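Local coordinates for protein enoyl-CoA hydratase (Mycobacterium thermoresistibile, PDB 3T3W) that probably hydrates the double bond of enoyl-CoA thioesters in lipid metabolism, at residues 122-127 and 146-151. Numbering follows the deposited sequence.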
ATOM      1  N   ALA F 122      18.605  -2.711 -22.161  1.00  8.01           N
ATOM      2  CA  ALA F 122      18.313  -1.917 -23.368  1.00  8.29           C
ATOM      3  C   ALA F 122      19.495  -1.016 -23.723  1.00  8.75           C
ATOM      4  O   ALA F 122      20.054  -0.357 -22.831  1.00  9.14           O
ATOM      5  CB  ALA F 122      17.050  -1.060 -23.168  1.00  8.24           C
ATOM      6  N   ALA F 123      19.839  -0.965 -25.007  1.00  8.50           N
ATOM      7  CA  ALA F 123      20.826  -0.053 -25.588  1.00  8.85           C
ATOM      8  C   ALA F 123      20.071   0.998 -26.382  1.00  9.19           C
ATOM      9  O   ALA F 123      19.443   0.672 -27.405  1.00  9.53           O
ATOM     10  CB  ALA F 123      21.776  -0.822 -26.510  1.00  9.17           C
ATOM     11  N   VAL F 124      20.082   2.233 -25.893  1.00  9.18           N
ATOM     12  CA  VAL F 124      19.253   3.286 -26.468  1.00  8.99           C
ATOM     13  C   VAL F 124      20.097   4.375 -27.117  1.00  9.69           C
ATOM     14  O   VAL F 124      20.858   5.063 -26.470  1.00  9.52           O
ATOM     15  CB  VAL F 124      18.287   3.915 -25.436  1.00  8.86           C
ATOM     16  CG1 VAL F 124      17.432   5.024 -26.086  1.00  9.03           C
ATOM     17  CG2 VAL F 124      17.426   2.836 -24.800  1.00  8.31           C
ATOM     18  N   GLN F 125      19.917   4.540 -28.427  1.00 10.42           N
ATOM     19  CA  GLN F 125      20.561   5.619 -29.187  1.00 11.18           C
ATOM     20  C   GLN F 125      19.533   6.599 -29.736  1.00 11.12           C
ATOM     21  O   GLN F 125      18.374   6.235 -29.964  1.00 10.57           O
ATOM     22  CB  GLN F 125      21.364   5.032 -30.341  1.00 12.15           C
ATOM     23  CG  GLN F 125      20.592   4.758 -31.638  1.00 12.21           C
ATOM     24  CD  GLN F 125      19.868   3.439 -31.647  1.00 13.14           C
ATOM     25  OE1 GLN F 125      19.451   2.893 -30.601  1.00 12.22           O
ATOM     26  NE2 GLN F 125      19.661   2.928 -32.855  1.00 14.73           N
ATOM     27  N   GLY F 126      19.959   7.830 -29.979  1.00 11.46           N
ATOM     28  CA  GLY F 126      19.080   8.825 -30.601  1.00 12.15           C
ATOM     29  C   GLY F 126      17.717   8.983 -29.930  1.00 11.82           C
ATOM     30  O   GLY F 126      17.601   8.974 -28.729  1.00 10.83           O
ATOM     31  N   ARG F 127      16.655   9.162 -30.727  1.00 12.35           N
ATOM     32  CA  ARG F 127      15.334   9.435 -30.147  1.00 12.37           C
ATOM     33  C   ARG F 127      14.656   8.202 -29.607  1.00 11.26           C
ATOM     34  O   ARG F 127      14.581   7.146 -30.274  1.00 10.36           O
ATOM     35  CB  ARG F 127      14.421  10.057 -31.196  1.00 14.23           C
ATOM     36  CG  ARG F 127      14.929  11.393 -31.683  1.00 17.53           C
ATOM     37  CD  ARG F 127      14.472  12.420 -30.693  1.00 20.77           C
ATOM     38  NE  ARG F 127      14.788  13.793 -31.091  1.00 24.12           N
ATOM     39  CZ  ARG F 127      14.307  14.849 -30.442  1.00 25.05           C
ATOM     40  NH1 ARG F 127      13.471  14.686 -29.415  1.00 20.85           N
ATOM     41  NH2 ARG F 127      14.645  16.074 -30.855  1.00 27.14           N
ATOM     42  N   GLU F 146      25.415   8.980 -25.711  1.00 12.48           N
ATOM     43  CA  GLU F 146      25.516  10.392 -25.288  1.00 13.91           C
ATOM     44  C   GLU F 146      24.491  11.255 -26.029  1.00 14.57           C
ATOM     45  O   GLU F 146      24.004  12.214 -25.470  1.00 16.26           O
ATOM     46  CB  GLU F 146      26.986  10.965 -25.475  1.00 15.31           C
ATOM     47  N   ASP F 147      24.118  10.825 -27.222  1.00 15.51           N
ATOM     48  CA  ASP F 147      23.206  11.490 -28.146  1.00 17.25           C
ATOM     49  C   ASP F 147      21.715  11.165 -27.946  1.00 15.75           C
ATOM     50  O   ASP F 147      20.866  11.692 -28.664  1.00 15.72           O
ATOM     51  CB  ASP F 147      23.702  11.190 -29.651  1.00 20.52           C
ATOM     52  CG  ASP F 147      23.151   9.832 -30.318  1.00 23.53           C
ATOM     53  OD1 ASP F 147      23.237   9.739 -31.583  1.00 26.90           O
ATOM     54  OD2 ASP F 147      22.665   8.847 -29.722  1.00 19.39           O
ATOM     55  N   ALA F 148      21.390  10.314 -26.989  1.00 13.16           N
ATOM     56  CA  ALA F 148      20.011   9.826 -26.827  1.00 12.79           C
ATOM     57  C   ALA F 148      19.155  10.958 -26.272  1.00 12.30           C
ATOM     58  O   ALA F 148      19.619  11.789 -25.500  1.00 11.21           O
ATOM     59  CB  ALA F 148      19.939   8.655 -25.868  1.00 12.33           C
ATOM     60  N   LEU F 149      17.920  11.010 -26.758  1.00 11.67           N
ATOM     61  CA  LEU F 149      16.949  12.014 -26.345  1.00 11.03           C
ATOM     62  C   LEU F 149      15.662  11.295 -26.007  1.00 10.44           C
ATOM     63  O   LEU F 149      15.126  10.604 -26.849  1.00 10.53           O
ATOM     64  CB  LEU F 149      16.720  13.029 -27.467  1.00 11.25           C
ATOM     65  CG  LEU F 149      17.886  14.012 -27.631  1.00 11.57           C
ATOM     66  CD1 LEU F 149      17.681  14.877 -28.871  1.00 13.31           C
ATOM     67  CD2 LEU F 149      17.995  14.941 -26.446  1.00 12.59           C
ATOM     68  N   PHE F 150      15.199  11.456 -24.777  1.00  9.78           N
ATOM     69  CA  PHE F 150      14.021  10.762 -24.260  1.00  9.40           C
ATOM     70  C   PHE F 150      12.898  11.746 -24.067  1.00  9.32           C
ATOM     71  O   PHE F 150      13.101  12.812 -23.479  1.00  9.56           O
ATOM     72  CB  PHE F 150      14.315  10.115 -22.906  1.00  9.15           C
ATOM     73  CG  PHE F 150      15.324   9.009 -22.951  1.00  9.50           C
ATOM     74  CD1 PHE F 150      14.938   7.691 -23.136  1.00  9.57           C
ATOM     75  CD2 PHE F 150      16.668   9.275 -22.796  1.00 10.13           C
ATOM     76  CE1 PHE F 150      15.866   6.662 -23.117  1.00  9.91           C
ATOM     77  CE2 PHE F 150      17.611   8.234 -22.793  1.00 10.41           C
ATOM     78  CZ  PHE F 150      17.215   6.925 -22.982  1.00  9.70           C
ATOM     79  N   SER F 151      11.686  11.394 -24.515  1.00  9.29           N
ATOM     80  CA  SER F 151      10.553  12.323 -24.367  1.00  8.98           C
ATOM     81  C   SER F 151       9.231  11.563 -24.390  1.00  8.57           C
ATOM     82  O   SER F 151       9.187  10.424 -24.850  1.00  8.42           O
ATOM     83  CB  SER F 151      10.589  13.402 -25.492  1.00  9.85           C
ATOM     84  OG  SER F 151      10.327  12.803 -26.770  1.00  9.94           O
TER
HETATM   85  O   HOH W   1      12.971  12.460 -27.639  1.00 13.67           O
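G126 has both its amide N and its carbonyl O bonded to 146-151. Its N-H points at D147 OD2 (2.9 Å, 164° at the hydrogen), meeting the carboxylate from above its plane. D147 CG sits between its own backbone N and carbonyl carbon (chi1 87°), and OD2 is the oxygen that reaches G126 N. From the next peptide, G126 O accepts the N-H of L149 at 2.9 Å, the donor lying above the carbonyl plane; A148 CA adds a CA-H...O contact to the same oxygen at 3.2 Å. Next along, R127 and L149 form a parallel bridge (CA-CA 4.9 Å), and the R127 amide is taken by H76 ND1. In this crotonase-like fold the chain passes from strand 120-124 of the larger sheet into strand 127-129 of a small one, where it pairs with 149-151. A water accepts from R127 NH1 (2.9 Å), bonds S151 OG and donates weakly to L149 O. L149 CD1 covers one face of the R127 guanidinium, over its centre, 3.7 Å from CZ. Q125 NE2 turns elsewhere, to the carbonyls of G74 and A72. At the end of strand 120-124, V124 CG1, anti to its backbone N, meets F150 CZ tip to tip at 3.6 Å.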